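PDB 2A9S: competence/damage-inducible protein CinA, which is of unknown function but belongs to the CinA family, some of whose relatives deamidate nicotinamide mononucleotide. Local coordinates for residues E118-L126 with H137-I145. Sequence-based numbering, arbitrary orientation.
Sequences EKPVGLVHL and HHEMRYGDI
The antiparallel beta hairpin formed by strands 123-130 and 135-141 brings Val124 opposite Met140 and Leu126 opposite His138 as hydrogen-bonded pairs. Each pair is closed by two backbone bonds, the shortest from Met140 N to Val124 O at 2.8 Å. Beyond Arg141, Tyr142 N continues the pairing to Gly122 O, reaching that oxygen from above its carbonyl plane. Gly122 sits in the type II turn from Pro120 to Leu123 at a positive phi of 97°, a shape that favours glycine.

On the face carrying Leu123 and His125, the two histidine rings lie edge against edge, their planes 14° apart and neither over the other's face, and His125 ND1 and His137 NE2 share a nearly straight hydrogen bond of 2.9 Å. Glu139 is stretched out, its CG turned away from the backbone nitrogen (chi1 -179°), and lies beside the His125 ring with OE1 3.3 Å from His125 CE1. Its other oxygen forms a salt bridge with Arg141, whose NE meets Glu139 OE2 nearly along the C-O bond at 2.8 Å while NH2 reaches the same atom from above the carboxylate plane. The same guanidinium lays one face over Leu123 CD1. One water links its NH2 to Glu118 O, and a second joins NH1 to that oxygen through a weak bond.

The other face is more apolar. Leu126 CD1 touches Met140 CG at 3.6 Å, while Val124 CG2 meets the Tyr142 ring at its edge, 3.7 Å from CE2. Met140 CB lies over a face of that ring, and the hydroxyl is hydrogen-bonded to Thr157. Helix 147-167 packs against Val124, Leu126 and Tyr142, whereas His125 and His137 touch helix 84-96. The hairpin forms one margin of a mixed five-stranded sheet with helices on both faces, an alpha/beta sandwich with 135-141 as an outermost strand.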
ATOM      1  N   GLU A 118       6.090 -17.296 -21.725  1.00 14.44           N
ATOM      2  CA  GLU A 118       4.785 -16.690 -21.911  1.00 15.45           C
ATOM      3  C   GLU A 118       4.606 -15.496 -20.980  1.00 14.57           C
ATOM      4  O   GLU A 118       4.005 -14.514 -21.362  1.00 14.97           O
ATOM      5  CB  GLU A 118       3.663 -17.696 -21.638  1.00 16.21           C
ATOM      6  CG  GLU A 118       3.688 -18.884 -22.610  1.00 18.25           C
ATOM      7  CD  GLU A 118       4.458 -20.104 -22.099  1.00 21.60           C
ATOM      8  OE1 GLU A 118       5.511 -19.977 -21.404  1.00 20.02           O
ATOM      9  OE2 GLU A 118       3.976 -21.214 -22.422  1.00 25.00           O
ATOM     10  N   LYS A 119       5.132 -15.598 -19.759  1.00 14.38           N
ATOM     11  CA  LYS A 119       4.967 -14.522 -18.772  1.00 14.40           C
ATOM     12  C   LYS A 119       6.362 -14.165 -18.195  1.00 14.32           C
ATOM     13  O   LYS A 119       6.749 -14.659 -17.132  1.00 14.04           O
ATOM     14  CB  LYS A 119       3.960 -14.935 -17.682  1.00 14.76           C
ATOM     15  CG  LYS A 119       2.534 -15.215 -18.225  1.00 15.19           C
ATOM     16  CD  LYS A 119       1.539 -15.493 -17.148  1.00 17.39           C
ATOM     17  CE  LYS A 119       0.098 -15.477 -17.672  1.00 23.96           C
ATOM     18  NZ  LYS A 119      -0.141 -16.578 -18.630  1.00 29.47           N
ATOM     19  N   PRO A 120       7.141 -13.375 -18.943  1.00 13.99           N
ATOM     20  CA  PRO A 120       8.514 -13.093 -18.512  1.00 13.30           C
ATOM     21  C   PRO A 120       8.564 -12.073 -17.376  1.00 12.65           C
ATOM     22  O   PRO A 120       7.602 -11.309 -17.168  1.00 10.92           O
ATOM     23  CB  PRO A 120       9.169 -12.500 -19.756  1.00 14.11           C
ATOM     24  CG  PRO A 120       7.995 -11.904 -20.555  1.00 15.36           C
ATOM     25  CD  PRO A 120       6.798 -12.750 -20.244  1.00 14.51           C
ATOM     26  N   VAL A 121       9.676 -12.073 -16.650  1.00 11.38           N
ATOM     27  CA  VAL A 121       9.961 -10.972 -15.735  1.00 12.45           C
ATOM     28  C   VAL A 121       9.779  -9.647 -16.494  1.00 12.55           C
ATOM     29  O   VAL A 121      10.202  -9.531 -17.639  1.00 11.69           O
ATOM     30  CB  VAL A 121      11.376 -11.107 -15.119  1.00 12.57           C
ATOM     31  CG1 VAL A 121      11.708  -9.887 -14.208  1.00 13.09           C
ATOM     32  CG2 VAL A 121      11.477 -12.450 -14.317  1.00 12.66           C
ATOM     33  N   GLY A 122       9.107  -8.678 -15.861  1.00 10.61           N
ATOM     34  CA  GLY A 122       8.879  -7.376 -16.481  1.00 11.10           C
ATOM     35  C   GLY A 122       7.511  -7.220 -17.162  1.00 11.33           C
ATOM     36  O   GLY A 122       7.149  -6.113 -17.582  1.00 11.19           O
ATOM     37  N   LEU A 123       6.771  -8.317 -17.278  1.00  9.89           N
ATOM     38  CA  LEU A 123       5.415  -8.284 -17.809  1.00 10.62           C
ATOM     39  C   LEU A 123       4.478  -7.750 -16.738  1.00  9.68           C
ATOM     40  O   LEU A 123       4.440  -8.284 -15.622  1.00 10.00           O
ATOM     41  CB  LEU A 123       4.937  -9.698 -18.198  1.00 11.08           C
ATOM     42  CG  LEU A 123       3.435  -9.809 -18.474  1.00 11.59           C
ATOM     43  CD1 LEU A 123       3.030  -9.054 -19.722  1.00 12.63           C
ATOM     44  CD2 LEU A 123       2.998 -11.263 -18.551  1.00 10.11           C
ATOM     45  N   VAL A 124       3.713  -6.710 -17.056  1.00  9.45           N
ATOM     46  CA  VAL A 124       2.818  -6.132 -16.060  1.00 10.06           C
ATOM     47  C   VAL A 124       1.513  -5.792 -16.779  1.00 10.68           C
ATOM     48  O   VAL A 124       1.541  -5.201 -17.858  1.00 12.06           O
ATOM     49  CB  VAL A 124       3.392  -4.830 -15.414  1.00 10.89           C
ATOM     50  CG1 VAL A 124       2.350  -4.174 -14.436  1.00 12.67           C
ATOM     51  CG2 VAL A 124       4.735  -5.071 -14.704  1.00  9.53           C
ATOM     52  N   HIS A 125       0.397  -6.174 -16.181  1.00 10.81           N
ATOM     53  CA  HIS A 125      -0.923  -5.799 -16.684  1.00 11.21           C
ATOM     54  C   HIS A 125      -1.456  -4.682 -15.783  1.00 10.90           C
ATOM     55  O   HIS A 125      -1.452  -4.825 -14.558  1.00 10.08           O
ATOM     56  CB  HIS A 125      -1.864  -7.000 -16.672  1.00 12.51           C
ATOM     57  CG  HIS A 125      -1.609  -7.962 -17.800  1.00 12.55           C
ATOM     58  ND1 HIS A 125      -2.063  -7.736 -19.082  1.00 16.62           N
ATOM     59  CD2 HIS A 125      -0.882  -9.101 -17.853  1.00 14.96           C
ATOM     60  CE1 HIS A 125      -1.663  -8.714 -19.871  1.00 13.33           C
ATOM     61  NE2 HIS A 125      -0.956  -9.564 -19.149  1.00 13.60           N
ATOM     62  N   LEU A 126      -1.881  -3.579 -16.401  1.00 10.24           N
ATOM     63  CA  LEU A 126      -2.429  -2.440 -15.658  1.00 10.94           C
ATOM     64  C   LEU A 126      -3.827  -2.170 -16.179  1.00 12.53           C
ATOM     65  O   LEU A 126      -4.086  -2.244 -17.404  1.00 12.02           O
ATOM     66  CB  LEU A 126      -1.563  -1.175 -15.805  1.00 12.05           C
ATOM     67  CG  LEU A 126      -0.092  -1.227 -15.394  1.00 12.16           C
ATOM     68  CD1 LEU A 126       0.779  -1.674 -16.580  1.00 11.75           C
ATOM     69  CD2 LEU A 126       0.346   0.131 -14.888  1.00 14.31           C
ATOM     70  N   HIS A 137      -6.836  -0.504 -20.299  1.00 20.93           N
ATOM     71  CA  HIS A 137      -5.847  -1.547 -19.953  1.00 20.96           C
ATOM     72  C   HIS A 137      -4.599  -1.437 -20.824  1.00 20.88           C
ATOM     73  O   HIS A 137      -4.685  -1.156 -22.016  1.00 21.26           O
ATOM     74  CB  HIS A 137      -6.456  -2.963 -20.003  1.00 20.86           C
ATOM     75  CG  HIS A 137      -5.437  -4.070 -20.096  1.00 22.10           C
ATOM     76  ND1 HIS A 137      -5.025  -4.595 -21.305  1.00 21.89           N
ATOM     77  CD2 HIS A 137      -4.756  -4.752 -19.140  1.00 21.40           C
ATOM     78  CE1 HIS A 137      -4.156  -5.570 -21.089  1.00 22.85           C
ATOM     79  NE2 HIS A 137      -3.966  -5.679 -19.787  1.00 21.43           N
ATOM     80  N   HIS A 138      -3.437  -1.617 -20.214  1.00 19.83           N
ATOM     81  CA  HIS A 138      -2.182  -1.684 -20.958  1.00 19.80           C
ATOM     82  C   HIS A 138      -1.412  -2.877 -20.480  1.00 19.11           C
ATOM     83  O   HIS A 138      -1.331  -3.105 -19.285  1.00 18.55           O
ATOM     84  CB  HIS A 138      -1.325  -0.463 -20.708  1.00 20.91           C
ATOM     85  CG  HIS A 138      -1.787   0.751 -21.433  1.00 25.43           C
ATOM     86  ND1 HIS A 138      -1.445   1.006 -22.749  1.00 30.14           N
ATOM     87  CD2 HIS A 138      -2.565   1.785 -21.032  1.00 29.41           C
ATOM     88  CE1 HIS A 138      -1.996   2.150 -23.122  1.00 31.44           C
ATOM     89  NE2 HIS A 138      -2.681   2.640 -22.101  1.00 31.29           N
ATOM     90  N   GLU A 139      -0.866  -3.632 -21.423  1.00 17.55           N
ATOM     91  CA  GLU A 139       0.088  -4.668 -21.119  1.00 17.43           C
ATOM     92  C   GLU A 139       1.465  -4.073 -21.372  1.00 17.75           C
ATOM     93  O   GLU A 139       1.750  -3.577 -22.470  1.00 19.21           O
ATOM     94  CB  GLU A 139      -0.131  -5.893 -22.003  1.00 18.29           C
ATOM     95  CG  GLU A 139       0.820  -7.002 -21.713  1.00 20.77           C
ATOM     96  CD  GLU A 139       0.645  -8.111 -22.710  1.00 26.89           C
ATOM     97  OE1 GLU A 139      -0.520  -8.458 -22.972  1.00 28.16           O
ATOM     98  OE2 GLU A 139       1.656  -8.602 -23.250  1.00 28.20           O
ATOM     99  N   MET A 140       2.295  -4.070 -20.342  1.00 15.57           N
ATOM    100  CA  MET A 140       3.659  -3.583 -20.461  1.00 14.61           C
ATOM    101  C   MET A 140       4.623  -4.741 -20.356  1.00 15.05           C
ATOM    102  O   MET A 140       4.347  -5.742 -19.670  1.00 14.41           O
ATOM    103  CB  MET A 140       3.971  -2.528 -19.404  1.00 15.24           C
ATOM    104  CG  MET A 140       2.960  -1.380 -19.386  1.00 15.24           C
ATOM    105  SD  MET A 140       2.917  -0.429 -20.955  1.00 12.30           S
ATOM    106  CE  MET A 140       4.386   0.486 -20.826  1.00 17.03           C
ATOM    107  N   ARG A 141       5.740  -4.595 -21.069  1.00 14.22           N
ATOM    108  CA  ARG A 141       6.856  -5.549 -21.005  1.00 14.76           C
ATOM    109  C   ARG A 141       8.112  -4.736 -20.788  1.00 14.39           C
ATOM    110  O   ARG A 141       8.751  -4.262 -21.727  1.00 14.80           O
ATOM    111  CB  ARG A 141       6.918  -6.378 -22.286  1.00 15.12           C
ATOM    112  CG  ARG A 141       5.769  -7.361 -22.339  1.00 15.24           C
ATOM    113  CD  ARG A 141       5.496  -7.945 -23.731  1.00 17.44           C
ATOM    114  NE  ARG A 141       4.389  -8.885 -23.601  1.00 18.51           N
ATOM    115  CZ  ARG A 141       4.514 -10.182 -23.304  1.00 20.50           C
ATOM    116  NH1 ARG A 141       5.701 -10.733 -23.124  1.00 19.76           N
ATOM    117  NH2 ARG A 141       3.431 -10.941 -23.192  1.00 22.42           N
ATOM    118  N   TYR A 142       8.450  -4.518 -19.531  1.00 14.14           N
ATOM    119  CA  TYR A 142       9.540  -3.620 -19.211  1.00 13.67           C
ATOM    120  C   TYR A 142      10.893  -4.308 -19.391  1.00 14.90           C
ATOM    121  O   TYR A 142      11.915  -3.649 -19.405  1.00 14.64           O
ATOM    122  CB  TYR A 142       9.402  -3.124 -17.762  1.00 13.82           C
ATOM    123  CG  TYR A 142       8.138  -2.317 -17.490  1.00 12.77           C
ATOM    124  CD1 TYR A 142       7.950  -1.045 -18.071  1.00 14.01           C
ATOM    125  CD2 TYR A 142       7.154  -2.805 -16.634  1.00 11.89           C
ATOM    126  CE1 TYR A 142       6.800  -0.293 -17.795  1.00 15.29           C
ATOM    127  CE2 TYR A 142       6.022  -2.063 -16.345  1.00 11.83           C
ATOM    128  CZ  TYR A 142       5.843  -0.815 -16.932  1.00 13.84           C
ATOM    129  OH  TYR A 142       4.712  -0.096 -16.635  1.00 14.71           O
ATOM    130  N   GLY A 143      10.880  -5.635 -19.513  1.00 14.07           N
ATOM    131  CA  GLY A 143      12.126  -6.399 -19.645  1.00 16.12           C
ATOM    132  C   GLY A 143      12.696  -6.847 -18.320  1.00 16.22           C
ATOM    133  O   GLY A 143      12.196  -6.485 -17.251  1.00 15.93           O
ATOM    134  N   ASP A 144      13.769  -7.626 -18.382  1.00 16.59           N
ATOM    135  CA  ASP A 144      14.378  -8.160 -17.183  1.00 17.83           C
ATOM    136  C   ASP A 144      15.370  -7.111 -16.654  1.00 17.07           C
ATOM    137  O   ASP A 144      16.594  -7.318 -16.684  1.00 17.28           O
ATOM    138  CB  ASP A 144      15.062  -9.475 -17.539  1.00 18.96           C
ATOM    139  CG  ASP A 144      15.506 -10.275 -16.324  1.00 24.47           C
ATOM    140  OD1 ASP A 144      15.101  -9.992 -15.169  1.00 27.96           O
ATOM    141  OD2 ASP A 144      16.282 -11.234 -16.553  1.00 30.05           O
ATOM    142  N   ILE A 145      14.839  -5.994 -16.150  1.00 15.23           N
ATOM    143  CA  ILE A 145      15.667  -4.829 -15.824  1.00 15.11           C
ATOM    144  C   ILE A 145      15.918  -4.545 -14.339  1.00 14.36           C
ATOM    145  O   ILE A 145      16.610  -3.563 -13.991  1.00 15.42           O
ATOM    146  CB  ILE A 145      15.106  -3.540 -16.439  1.00 14.37           C
ATOM    147  CG1 ILE A 145      13.647  -3.319 -15.999  1.00 13.54           C
ATOM    148  CG2 ILE A 145      15.260  -3.567 -17.958  1.00 18.83           C
ATOM    149  CD1 ILE A 145      13.148  -1.877 -16.292  1.00 15.23           C
TER
HETATM  150  O   HOH W   1       5.783 -13.530 -23.525  1.00 19.59           O
HETATM  151  O   HOH W   2       2.732 -13.870 -23.805  1.00 27.62           O
HETATM  152  O   HOH W   3       9.133  -8.009 -19.820  1.00 14.71           O